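Local coordinates for protein IAA acetyltransferase (Bacillus cereus ATCC 14579, PDB 1Y9K) that probably transfers an acetyl group to an amine nitrogen of an acceptor substrate, as a member of the GNAT family of N-acetyltransferases, at residues M3-E8 with A42-S47; M62-I67 with K81-A86; K97-T102 with R148-L153. One frame throughout, in Å; residues are numbered along the deposited sequence.

From the N terminus, interaction 1 closes a loop that holds helices 17-23 and 27-36 and pairs the strands 6-10 and 38-43 antiparallel. Interaction 2 then closes a short loop, laying helix 78-92 against strand 61-69. Interaction 3 brings strand 141-152 back to strand 97-103, parallel neighbour of 61-69 in the mixed GNAT sheet. The three follow in series, none nested or crossed. Helix 78-92 reaches interaction 1 through Leu82 and His85, while Glu63 and Ile64 tie interaction 2 to interaction 3; interactions 1 and 3 flank the chain's centre without touching.

Interaction 1: M3-E8 with A42-S47; sequences MSVVIE and AKQGGS
Backbone hydrogen bonds make this an antiparallel strand pair, with Val6 and Lys43 as a hydrogen-bonded pair and Ile7 and Ala42 as the next, non-hydrogen-bonded one. Val6 N donates a hydrogen bond to Lys43 O at 3.0 Å, almost straight at 175°, and Lys43 N returns a bond to Val6 O at 2.8 Å. Both donors lie in the plane of the carbonyl they meet. Glu8 with Val41 continues the backbone bonding beyond this pair. Strand 6-10, whose one partner in the sheet is strand 38-43, forms the N-terminal edge of the GNAT sheet.

The apolar contacts gather around the methyl of Ala42. Val5 CG1, anti to its backbone N, comes within 3.7 Å of Ala42 CB, and Ile7 CG1 approaches the same Ala42 CB at 4.1 Å. Helix 78-92 covers this face through Leu82. The other branch, Val5 CG2, lies 3.6 Å from Gln44 OE1; Gln44 has CG in the crowded position (chi1 77°), is bent again at chi2, and crosses Val5 obliquely.

Charge contributes at the face of Val6 and Lys43. The extended Lys43 chain meets Glu8 at about a right angle, and Glu8 OE2 stands 3.6 Å from Lys43 NZ but 3.3 Å from Lys43 CE.

Both direct hydrogen bonds are main-chain, so register rests on the backbone; the long, partly exposed salt bridge probably adds little.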
HETATM    1  N   MSE A   3     -14.678 -14.690   9.655  1.00 62.53           N
HETATM    2  CA  MSE A   3     -15.215 -13.311   9.878  1.00 62.72           C
HETATM    3  C   MSE A   3     -14.141 -12.332  10.368  1.00 61.57           C
HETATM    4  O   MSE A   3     -14.026 -11.216   9.850  1.00 61.80           O
HETATM    5  CB  MSE A   3     -16.401 -13.326  10.861  1.00 62.84           C
HETATM    6  CG  MSE A   3     -16.067 -13.884  12.261  1.00 63.93           C
HETATM    7 SE   MSE A   3     -16.773 -12.940  13.642  1.00 64.90          SE
HETATM    8  CE  MSE A   3     -16.027 -11.312  13.415  1.00 65.83           C
ATOM      9  N   SER A   4     -13.359 -12.752  11.363  1.00 60.12           N
ATOM     10  CA  SER A   4     -12.423 -11.853  12.039  1.00 58.61           C
ATOM     11  C   SER A   4     -11.067 -11.810  11.347  1.00 57.25           C
ATOM     12  O   SER A   4     -10.410 -12.841  11.183  1.00 57.40           O
ATOM     13  CB  SER A   4     -12.261 -12.240  13.514  1.00 58.88           C
ATOM     14  OG  SER A   4     -11.787 -13.568  13.648  1.00 58.98           O
ATOM     15  N   VAL A   5     -10.656 -10.608  10.951  1.00 55.21           N
ATOM     16  CA  VAL A   5      -9.370 -10.404  10.301  1.00 53.25           C
ATOM     17  C   VAL A   5      -8.294 -10.151  11.357  1.00 52.01           C
ATOM     18  O   VAL A   5      -8.440  -9.274  12.206  1.00 51.79           O
ATOM     19  CB  VAL A   5      -9.434  -9.242   9.265  1.00 53.18           C
ATOM     20  CG1 VAL A   5      -8.077  -8.990   8.634  1.00 52.87           C
ATOM     21  CG2 VAL A   5     -10.452  -9.549   8.180  1.00 52.74           C
ATOM     22  N   VAL A   6      -7.219 -10.935  11.305  1.00 50.54           N
ATOM     23  CA  VAL A   6      -6.103 -10.787  12.244  1.00 49.23           C
ATOM     24  C   VAL A   6      -4.847 -10.313  11.509  1.00 48.02           C
ATOM     25  O   VAL A   6      -4.420 -10.938  10.539  1.00 47.84           O
ATOM     26  CB  VAL A   6      -5.823 -12.112  13.030  1.00 49.36           C
ATOM     27  CG1 VAL A   6      -4.900 -11.857  14.203  1.00 49.34           C
ATOM     28  CG2 VAL A   6      -7.122 -12.732  13.529  1.00 49.21           C
ATOM     29  N   ILE A   7      -4.264  -9.212  11.979  1.00 47.00           N
ATOM     30  CA  ILE A   7      -3.103  -8.592  11.334  1.00 46.16           C
ATOM     31  C   ILE A   7      -1.853  -8.740  12.191  1.00 45.91           C
ATOM     32  O   ILE A   7      -1.873  -8.464  13.382  1.00 45.97           O
ATOM     33  CB  ILE A   7      -3.335  -7.079  11.008  1.00 46.07           C
ATOM     34  CG1 ILE A   7      -4.639  -6.879  10.223  1.00 45.72           C
ATOM     35  CG2 ILE A   7      -2.135  -6.497  10.256  1.00 45.20           C
ATOM     36  CD1 ILE A   7      -5.029  -5.412   9.989  1.00 46.05           C
ATOM     37  N   GLU A   8      -0.758  -9.161  11.571  1.00 45.69           N
ATOM     38  CA  GLU A   8       0.492  -9.403  12.290  1.00 45.60           C
ATOM     39  C   GLU A   8       1.722  -9.138  11.412  1.00 44.76           C
ATOM     40  O   GLU A   8       1.640  -9.164  10.188  1.00 44.49           O
ATOM     41  CB  GLU A   8       0.510 -10.838  12.895  1.00 45.39           C
ATOM     42  CG  GLU A   8      -0.110 -11.939  11.999  1.00 46.26           C
ATOM     43  CD  GLU A   8      -0.401 -13.266  12.732  1.00 46.79           C
ATOM     44  OE1 GLU A   8      -1.265 -13.295  13.648  1.00 46.93           O
ATOM     45  OE2 GLU A   8       0.218 -14.295  12.363  1.00 48.01           O
ATOM     46  N   ALA A  42      -2.588  -9.615   6.701  1.00 39.08           N
ATOM     47  CA  ALA A  42      -3.920  -9.881   7.239  1.00 39.57           C
ATOM     48  C   ALA A  42      -4.301 -11.338   6.961  1.00 40.23           C
ATOM     49  O   ALA A  42      -4.130 -11.834   5.837  1.00 40.12           O
ATOM     50  CB  ALA A  42      -4.939  -8.935   6.633  1.00 39.14           C
ATOM     51  N   LYS A  43      -4.803 -12.022   7.989  1.00 40.99           N
ATOM     52  CA  LYS A  43      -5.246 -13.414   7.853  1.00 41.86           C
ATOM     53  C   LYS A  43      -6.725 -13.568   8.194  1.00 41.86           C
ATOM     54  O   LYS A  43      -7.197 -12.970   9.162  1.00 41.78           O
ATOM     55  CB  LYS A  43      -4.409 -14.335   8.747  1.00 42.15           C
ATOM     56  CG  LYS A  43      -2.916 -14.140   8.614  1.00 43.36           C
ATOM     57  CD  LYS A  43      -2.151 -15.266   9.264  1.00 45.83           C
ATOM     58  CE  LYS A  43      -0.664 -14.956   9.254  1.00 47.82           C
ATOM     59  NZ  LYS A  43       0.171 -16.184   9.310  1.00 48.24           N
ATOM     60  N   GLN A  44      -7.448 -14.340   7.376  1.00 42.20           N
ATOM     61  CA  GLN A  44      -8.830 -14.779   7.684  1.00 42.95           C
ATOM     62  C   GLN A  44      -9.363 -15.868   6.738  1.00 42.92           C
ATOM     63  O   GLN A  44      -9.177 -15.793   5.518  1.00 43.00           O
ATOM     64  CB  GLN A  44      -9.833 -13.611   7.783  1.00 43.03           C
ATOM     65  CG  GLN A  44     -10.289 -13.024   6.465  1.00 44.55           C
ATOM     66  CD  GLN A  44     -11.797 -12.932   6.364  1.00 46.38           C
ATOM     67  OE1 GLN A  44     -12.355 -11.843   6.214  1.00 47.77           O
ATOM     68  NE2 GLN A  44     -12.466 -14.080   6.438  1.00 46.29           N
ATOM     69  N   GLY A  45     -10.038 -16.864   7.323  1.00 42.93           N
ATOM     70  CA  GLY A  45     -10.578 -18.008   6.588  1.00 42.36           C
ATOM     71  C   GLY A  45      -9.504 -19.044   6.313  1.00 42.20           C
ATOM     72  O   GLY A  45      -9.577 -19.783   5.326  1.00 42.29           O
ATOM     73  N   GLY A  46      -8.500 -19.085   7.186  1.00 41.95           N
ATOM     74  CA  GLY A  46      -7.365 -19.997   7.043  1.00 41.68           C
ATOM     75  C   GLY A  46      -6.269 -19.587   6.058  1.00 41.60           C
ATOM     76  O   GLY A  46      -5.469 -20.433   5.652  1.00 41.71           O
ATOM     77  N   SER A  47      -6.209 -18.308   5.675  1.00 40.89           N
ATOM     78  CA  SER A  47      -5.186 -17.859   4.716  1.00 40.40           C
ATOM     79  C   SER A  47      -4.837 -16.371   4.808  1.00 39.29           C
ATOM     80  O   SER A  47      -5.618 -15.577   5.334  1.00 39.48           O
ATOM     81  CB  SER A  47      -5.583 -18.234   3.278  1.00 40.53           C
ATOM     82  OG  SER A  47      -6.590 -17.361   2.768  1.00 42.46           O
TER

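Interaction 2: M62-I67 with K81-A86; sequences MEIMNI and KLLRHA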
HETATM    1  N   MSE A  62       7.074   7.591   7.308  1.00 32.70           N
HETATM    2  CA  MSE A  62       6.910   6.293   6.662  1.00 31.83           C
HETATM    3  C   MSE A  62       5.984   6.402   5.443  1.00 32.62           C
HETATM    4  O   MSE A  62       5.124   7.294   5.362  1.00 32.41           O
HETATM    5  CB  MSE A  62       6.429   5.215   7.649  1.00 31.74           C
HETATM    6  CG  MSE A  62       7.521   4.774   8.658  1.00 31.14           C
HETATM    7 SE   MSE A  62       7.214   3.355   9.753  1.00 29.54          SE
HETATM    8  CE  MSE A  62       5.660   3.688  10.461  1.00 29.35           C
ATOM      9  N   GLU A  63       6.192   5.502   4.485  1.00 32.81           N
ATOM     10  CA  GLU A  63       5.313   5.376   3.350  1.00 33.27           C
ATOM     11  C   GLU A  63       4.800   3.953   3.211  1.00 33.17           C
ATOM     12  O   GLU A  63       5.571   3.002   3.342  1.00 33.78           O
ATOM     13  CB  GLU A  63       6.034   5.768   2.068  1.00 33.54           C
ATOM     14  CG  GLU A  63       5.100   5.779   0.863  1.00 35.49           C
ATOM     15  CD  GLU A  63       5.721   6.393  -0.373  1.00 37.84           C
ATOM     16  OE1 GLU A  63       6.744   7.113  -0.258  1.00 38.72           O
ATOM     17  OE2 GLU A  63       5.165   6.150  -1.466  1.00 39.57           O
ATOM     18  N   ILE A  64       3.503   3.818   2.936  1.00 32.75           N
ATOM     19  CA  ILE A  64       2.920   2.543   2.519  1.00 32.21           C
ATOM     20  C   ILE A  64       3.313   2.251   1.069  1.00 32.07           C
ATOM     21  O   ILE A  64       2.754   2.829   0.134  1.00 31.57           O
ATOM     22  CB  ILE A  64       1.391   2.520   2.692  1.00 31.90           C
ATOM     23  CG1 ILE A  64       1.028   2.850   4.151  1.00 31.71           C
ATOM     24  CG2 ILE A  64       0.858   1.152   2.316  1.00 31.76           C
ATOM     25  CD1 ILE A  64      -0.417   3.274   4.384  1.00 29.23           C
HETATM   26  N   MSE A  65       4.305   1.378   0.899  1.00 32.22           N
HETATM   27  CA  MSE A  65       4.902   1.115  -0.420  1.00 32.38           C
HETATM   28  C   MSE A  65       4.073   0.154  -1.241  1.00 32.84           C
HETATM   29  O   MSE A  65       4.188   0.098  -2.472  1.00 33.29           O
HETATM   30  CB  MSE A  65       6.318   0.551  -0.277  1.00 32.27           C
HETATM   31  CG  MSE A  65       7.341   1.514   0.339  1.00 31.30           C
HETATM   32 SE   MSE A  65       7.433   3.137  -0.450  1.00 25.84          SE
HETATM   33  CE  MSE A  65       7.889   2.703  -2.117  1.00 29.19           C
ATOM     34  N   ASN A  66       3.257  -0.619  -0.546  1.00 33.33           N
ATOM     35  CA  ASN A  66       2.419  -1.632  -1.154  1.00 33.88           C
ATOM     36  C   ASN A  66       1.336  -1.954  -0.157  1.00 34.15           C
ATOM     37  O   ASN A  66       1.604  -2.103   1.034  1.00 34.62           O
ATOM     38  CB  ASN A  66       3.240  -2.891  -1.482  1.00 33.87           C
ATOM     39  CG  ASN A  66       2.510  -3.854  -2.407  1.00 34.21           C
ATOM     40  OD1 ASN A  66       1.364  -4.230  -2.153  1.00 36.36           O
ATOM     41  ND2 ASN A  66       3.186  -4.286  -3.463  1.00 32.76           N
ATOM     42  N   ILE A  67       0.104  -2.000  -0.643  1.00 34.58           N
ATOM     43  CA  ILE A  67      -1.034  -2.467   0.137  1.00 35.06           C
ATOM     44  C   ILE A  67      -1.932  -3.268  -0.816  1.00 35.94           C
ATOM     45  O   ILE A  67      -2.209  -2.827  -1.927  1.00 36.01           O
ATOM     46  CB  ILE A  67      -1.770  -1.307   0.872  1.00 34.55           C
ATOM     47  CG1 ILE A  67      -2.966  -1.830   1.670  1.00 33.41           C
ATOM     48  CG2 ILE A  67      -2.166  -0.183  -0.094  1.00 34.22           C
ATOM     49  CD1 ILE A  67      -3.365  -0.927   2.823  1.00 32.99           C
ATOM     50  N   LYS A  81      -9.169  -1.721   7.277  1.00 43.20           N
ATOM     51  CA  LYS A  81      -8.499  -2.321   8.436  1.00 43.14           C
ATOM     52  C   LYS A  81      -6.974  -2.293   8.371  1.00 42.75           C
ATOM     53  O   LYS A  81      -6.328  -1.946   9.358  1.00 42.81           O
ATOM     54  CB  LYS A  81      -8.993  -3.754   8.656  1.00 43.49           C
ATOM     55  CG  LYS A  81     -10.274  -3.836   9.467  1.00 45.03           C
ATOM     56  CD  LYS A  81     -11.107  -5.058   9.114  1.00 48.04           C
ATOM     57  CE  LYS A  81     -12.370  -5.115   9.969  1.00 49.77           C
ATOM     58  NZ  LYS A  81     -13.546  -5.609   9.189  1.00 51.24           N
ATOM     59  N   LEU A  82      -6.405  -2.656   7.220  1.00 42.53           N
ATOM     60  CA  LEU A  82      -4.953  -2.624   7.019  1.00 42.36           C
ATOM     61  C   LEU A  82      -4.401  -1.209   7.151  1.00 42.57           C
ATOM     62  O   LEU A  82      -3.289  -1.003   7.653  1.00 42.40           O
ATOM     63  CB  LEU A  82      -4.578  -3.189   5.646  1.00 42.31           C
ATOM     64  CG  LEU A  82      -4.604  -4.707   5.421  1.00 42.86           C
ATOM     65  CD1 LEU A  82      -4.525  -5.016   3.918  1.00 42.95           C
ATOM     66  CD2 LEU A  82      -3.496  -5.435   6.205  1.00 41.52           C
ATOM     67  N   LEU A  83      -5.200  -0.247   6.696  1.00 42.72           N
ATOM     68  CA  LEU A  83      -4.831   1.158   6.673  1.00 43.01           C
ATOM     69  C   LEU A  83      -4.809   1.726   8.090  1.00 43.40           C
ATOM     70  O   LEU A  83      -3.815   2.338   8.490  1.00 43.49           O
ATOM     71  CB  LEU A  83      -5.818   1.922   5.788  1.00 42.98           C
ATOM     72  CG  LEU A  83      -5.332   2.923   4.745  1.00 43.43           C
ATOM     73  CD1 LEU A  83      -4.058   2.478   4.015  1.00 42.30           C
ATOM     74  CD2 LEU A  83      -6.459   3.162   3.760  1.00 43.91           C
ATOM     75  N   ARG A  84      -5.898   1.523   8.839  1.00 43.68           N
ATOM     76  CA  ARG A  84      -5.943   1.824  10.274  1.00 44.65           C
ATOM     77  C   ARG A  84      -4.697   1.273  10.982  1.00 44.01           C
ATOM     78  O   ARG A  84      -4.055   1.990  11.755  1.00 43.85           O
ATOM     79  CB  ARG A  84      -7.208   1.242  10.937  1.00 44.74           C
ATOM     80  CG  ARG A  84      -8.551   1.905  10.548  1.00 46.45           C
ATOM     81  CD  ARG A  84      -9.658   1.647  11.608  1.00 47.18           C
ATOM     82  NE  ARG A  84     -10.367   0.360  11.461  1.00 52.23           N
ATOM     83  CZ  ARG A  84     -10.002  -0.798  12.026  1.00 54.08           C
ATOM     84  NH1 ARG A  84     -10.731  -1.892  11.830  1.00 54.96           N
ATOM     85  NH2 ARG A  84      -8.910  -0.880  12.784  1.00 55.11           N
ATOM     86  N   HIS A  85      -4.353   0.014  10.688  1.00 43.45           N
ATOM     87  CA  HIS A  85      -3.202  -0.669  11.301  1.00 43.33           C
ATOM     88  C   HIS A  85      -1.857  -0.055  10.907  1.00 43.27           C
ATOM     89  O   HIS A  85      -0.962   0.065  11.753  1.00 43.54           O
ATOM     90  CB  HIS A  85      -3.221  -2.164  10.966  1.00 43.23           C
ATOM     91  CG  HIS A  85      -2.297  -3.000  11.803  1.00 42.46           C
ATOM     92  ND1 HIS A  85      -0.926  -2.972  11.662  1.00 42.07           N
ATOM     93  CD2 HIS A  85      -2.555  -3.927  12.757  1.00 42.00           C
ATOM     94  CE1 HIS A  85      -0.377  -3.831  12.503  1.00 40.91           C
ATOM     95  NE2 HIS A  85      -1.344  -4.426  13.177  1.00 40.44           N
ATOM     96  N   ALA A  86      -1.714   0.320   9.635  1.00 42.79           N
ATOM     97  CA  ALA A  86      -0.526   1.039   9.168  1.00 42.23           C
ATOM     98  C   ALA A  86      -0.319   2.357   9.925  1.00 42.28           C
ATOM     99  O   ALA A  86       0.802   2.650  10.367  1.00 41.90           O
ATOM    100  CB  ALA A  86      -0.594   1.280   7.665  1.00 41.82           C
TER
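Two isoleucines of strand 62-67 meet helix 81-86 through their terminal methyls, and the contact across these segments is entirely apolar. Its dense part centres on Leu83 CD1. Ile64 CD1 reaches Leu83 CD1 at 3.7 Å, and Ile67 CD1 lies at the same 3.7 Å from Leu83 CD1, so one leucine methyl meets both isoleucine tips. Leu83 starts to the side of the strand, but its chi1 of -134° and its chi2 carry CD1 inward, across each isoleucine at about a right angle.

Two flanking contacts extend this centre along the helix. Ile64 CD1 also rests 3.8 Å from Ala86 CB. Ile67, with CG1 anti to its backbone N (chi1 179°), slides past Leu82 in the opposite direction and brings CD1 to 3.8 Å from Leu82 CB.

By contrast, the far side of the helix is looser: Arg84 is exposed and Lys81 partly so, neither meeting the strand. His85 turns to other partners, its ND1 hydrogen-bonded to Tyr52 OH and its ring packed on Ile7.

The segments run roughly antiparallel, at 149°, within the beta-alpha-beta unit formed by strand 61-69, helix 78-92 and strand 97-103. In GNAT enzymes the turn leading into this helix usually carries the glycine-rich signature that binds the acetyl-CoA pyrophosphate. Leu54 and Val100 adjoin Ile64 from neighbouring strands, and Tyr113 of helix 107-115 touches Ile67 and Leu83.

Interaction 3: K97-T102 with R148-L153; sequences KLEVGT and RLAMEL
Strands 97-102 and 148-152 run antiparallel, their axes 160° apart and 4.6 Å at closest approach, joining the C-terminal strand to the central sheet of the GNAT fold. Leu98 with Met151 and Val100 with Leu149 are the hydrogen-bonded pairs. Met151 N meets Leu98 O nearly along the C=O axis at 2.7 Å, whereas Val100 N sits above the plane of the Leu149 carbonyl, 36° out of it. Glu99-Ala150 lies between these pairs, and Lys97-Glu152 and Gly101-Arg148 flank them, all three non-hydrogen-bonded.

On the apolar face, Val100 and Leu149 lie side by side, with Val100 CG1 4.0 Å from Leu149 CB. Leu153, just past the strand, brings CD2 to 4.0 Å from Leu98 CB, and Phe118 packs on Leu98, Val100, Leu149 and Met151.

The other face carries a salt-bridge network. Arg148, bent at chi2 and chi3, folds back toward Glu99. Its strongest partner is Glu63 on strand 61-69, which binds its NH1. Glu99 shares its carboxylate between two cations: OE1 lies 3.3 Å from Arg148 NH2, the two flat groups 89° apart, while Lys97 NZ donates to the anti lone pair of Glu99 OE2 at 3.0 Å.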
ATOM      1  N   LYS A  97       4.607  11.638  10.013  1.00 39.72           N
ATOM      2  CA  LYS A  97       4.041  11.711   8.664  1.00 39.53           C
ATOM      3  C   LYS A  97       3.924  10.314   8.042  1.00 38.68           C
ATOM      4  O   LYS A  97       4.882   9.538   8.054  1.00 38.38           O
ATOM      5  CB  LYS A  97       4.893  12.634   7.773  1.00 39.50           C
ATOM      6  CG  LYS A  97       4.201  13.119   6.502  1.00 40.51           C
ATOM      7  CD  LYS A  97       5.084  14.081   5.689  1.00 41.05           C
ATOM      8  CE  LYS A  97       4.233  15.092   4.913  1.00 43.56           C
ATOM      9  NZ  LYS A  97       4.581  15.174   3.450  1.00 44.64           N
ATOM     10  N   LEU A  98       2.738  10.002   7.521  1.00 37.94           N
ATOM     11  CA  LEU A  98       2.516   8.783   6.744  1.00 37.32           C
ATOM     12  C   LEU A  98       2.112   9.124   5.306  1.00 37.11           C
ATOM     13  O   LEU A  98       1.223   9.941   5.086  1.00 36.83           O
ATOM     14  CB  LEU A  98       1.475   7.867   7.413  1.00 37.08           C
ATOM     15  CG  LEU A  98       1.282   6.455   6.827  1.00 37.18           C
ATOM     16  CD1 LEU A  98       2.548   5.579   6.897  1.00 35.04           C
ATOM     17  CD2 LEU A  98       0.103   5.751   7.482  1.00 37.05           C
ATOM     18  N   GLU A  99       2.794   8.505   4.342  1.00 37.15           N
ATOM     19  CA  GLU A  99       2.514   8.706   2.919  1.00 37.29           C
ATOM     20  C   GLU A  99       2.089   7.423   2.214  1.00 37.15           C
ATOM     21  O   GLU A  99       2.444   6.308   2.611  1.00 36.90           O
ATOM     22  CB  GLU A  99       3.709   9.331   2.202  1.00 36.88           C
ATOM     23  CG  GLU A  99       4.133  10.684   2.805  1.00 38.54           C
ATOM     24  CD  GLU A  99       5.219  11.386   2.016  1.00 38.94           C
ATOM     25  OE1 GLU A  99       6.049  10.714   1.387  1.00 40.75           O
ATOM     26  OE2 GLU A  99       5.255  12.633   2.029  1.00 44.94           O
ATOM     27  N   VAL A 100       1.305   7.606   1.161  1.00 37.22           N
ATOM     28  CA  VAL A 100       0.888   6.529   0.295  1.00 36.82           C
ATOM     29  C   VAL A 100       0.737   7.104  -1.116  1.00 37.13           C
ATOM     30  O   VAL A 100       0.245   8.220  -1.301  1.00 36.94           O
ATOM     31  CB  VAL A 100      -0.435   5.882   0.810  1.00 36.94           C
ATOM     32  CG1 VAL A 100      -1.617   6.861   0.709  1.00 35.43           C
ATOM     33  CG2 VAL A 100      -0.728   4.563   0.082  1.00 36.76           C
ATOM     34  N   GLY A 101       1.189   6.342  -2.107  1.00 37.51           N
ATOM     35  CA  GLY A 101       0.988   6.703  -3.506  1.00 37.06           C
ATOM     36  C   GLY A 101       0.001   5.738  -4.120  1.00 37.28           C
ATOM     37  O   GLY A 101      -0.168   4.614  -3.630  1.00 37.45           O
ATOM     38  N   THR A 102      -0.672   6.191  -5.175  1.00 37.03           N
ATOM     39  CA  THR A 102      -1.513   5.331  -5.993  1.00 36.40           C
ATOM     40  C   THR A 102      -1.662   5.940  -7.389  1.00 36.00           C
ATOM     41  O   THR A 102      -1.461   7.138  -7.560  1.00 35.69           O
ATOM     42  CB  THR A 102      -2.881   5.042  -5.340  1.00 36.47           C
ATOM     43  OG1 THR A 102      -3.389   3.819  -5.870  1.00 37.00           O
ATOM     44  CG2 THR A 102      -3.888   6.163  -5.596  1.00 36.17           C
ATOM     45  N   ARG A 148       0.257  11.333  -5.053  1.00 33.82           N
ATOM     46  CA  ARG A 148       0.933  11.250  -3.759  1.00 34.14           C
ATOM     47  C   ARG A 148       0.016  11.825  -2.689  1.00 34.22           C
ATOM     48  O   ARG A 148      -0.552  12.919  -2.858  1.00 34.03           O
ATOM     49  CB  ARG A 148       2.256  12.032  -3.783  1.00 34.49           C
ATOM     50  CG  ARG A 148       3.227  11.668  -4.916  1.00 35.63           C
ATOM     51  CD  ARG A 148       3.908  10.343  -4.639  1.00 38.95           C
ATOM     52  NE  ARG A 148       4.804  10.433  -3.482  1.00 42.77           N
ATOM     53  CZ  ARG A 148       5.232   9.393  -2.766  1.00 43.92           C
ATOM     54  NH1 ARG A 148       4.842   8.156  -3.085  1.00 42.19           N
ATOM     55  NH2 ARG A 148       6.055   9.590  -1.727  1.00 42.69           N
ATOM     56  N   LEU A 149      -0.142  11.076  -1.603  1.00 33.89           N
ATOM     57  CA  LEU A 149      -1.000  11.487  -0.504  1.00 34.08           C
ATOM     58  C   LEU A 149      -0.233  11.393   0.810  1.00 34.78           C
ATOM     59  O   LEU A 149       0.712  10.605   0.943  1.00 34.39           O
ATOM     60  CB  LEU A 149      -2.286  10.635  -0.434  1.00 34.05           C
ATOM     61  CG  LEU A 149      -3.295  10.519  -1.588  1.00 33.39           C
ATOM     62  CD1 LEU A 149      -2.941   9.379  -2.556  1.00 31.93           C
ATOM     63  CD2 LEU A 149      -4.688  10.303  -1.023  1.00 33.36           C
ATOM     64  N   ALA A 150      -0.639  12.203   1.780  1.00 35.52           N
ATOM     65  CA  ALA A 150       0.056  12.253   3.055  1.00 36.25           C
ATOM     66  C   ALA A 150      -0.890  12.522   4.203  1.00 37.37           C
ATOM     67  O   ALA A 150      -1.968  13.097   4.041  1.00 37.21           O
ATOM     68  CB  ALA A 150       1.164  13.288   3.024  1.00 35.89           C
HETATM   69  N   MSE A 151      -0.451  12.103   5.375  1.00 39.16           N
HETATM   70  CA  MSE A 151      -1.217  12.203   6.588  1.00 40.71           C
HETATM   71  C   MSE A 151      -0.256  12.626   7.709  1.00 42.63           C
HETATM   72  O   MSE A 151       0.833  12.043   7.871  1.00 42.51           O
HETATM   73  CB  MSE A 151      -1.796  10.828   6.889  1.00 40.77           C
HETATM   74  CG  MSE A 151      -2.932  10.824   7.858  1.00 41.65           C
HETATM   75 SE   MSE A 151      -3.285   9.154   8.416  1.00 38.55          SE
HETATM   76  CE  MSE A 151      -4.810   9.462   9.276  1.00 40.59           C
ATOM     77  N   GLU A 152      -0.642  13.644   8.469  1.00 44.36           N
ATOM     78  CA  GLU A 152       0.102  13.982   9.675  1.00 46.50           C
ATOM     79  C   GLU A 152      -0.391  13.117  10.827  1.00 47.25           C
ATOM     80  O   GLU A 152      -1.592  13.002  11.055  1.00 47.31           O
ATOM     81  CB  GLU A 152       0.037  15.483   9.978  1.00 46.73           C
ATOM     82  CG  GLU A 152       1.326  16.206   9.559  1.00 49.71           C
ATOM     83  CD  GLU A 152       1.105  17.543   8.836  1.00 54.26           C
ATOM     84  OE1 GLU A 152       0.169  18.305   9.192  1.00 56.17           O
ATOM     85  OE2 GLU A 152       1.896  17.844   7.909  1.00 55.51           O
ATOM     86  N   LEU A 153       0.546  12.463  11.509  1.00 48.64           N
ATOM     87  CA  LEU A 153       0.216  11.561  12.607  1.00 50.14           C
ATOM     88  C   LEU A 153       0.334  12.294  13.943  1.00 51.56           C
ATOM     89  O   LEU A 153      -0.549  12.166  14.801  1.00 51.77           O
ATOM     90  CB  LEU A 153       1.109  10.311  12.581  1.00 49.89           C
ATOM     91  CG  LEU A 153       1.206   9.505  11.278  1.00 49.09           C
ATOM     92  CD1 LEU A 153       2.330   8.477  11.356  1.00 47.67           C
ATOM     93  CD2 LEU A 153      -0.109   8.838  10.928  1.00 47.64           C
TER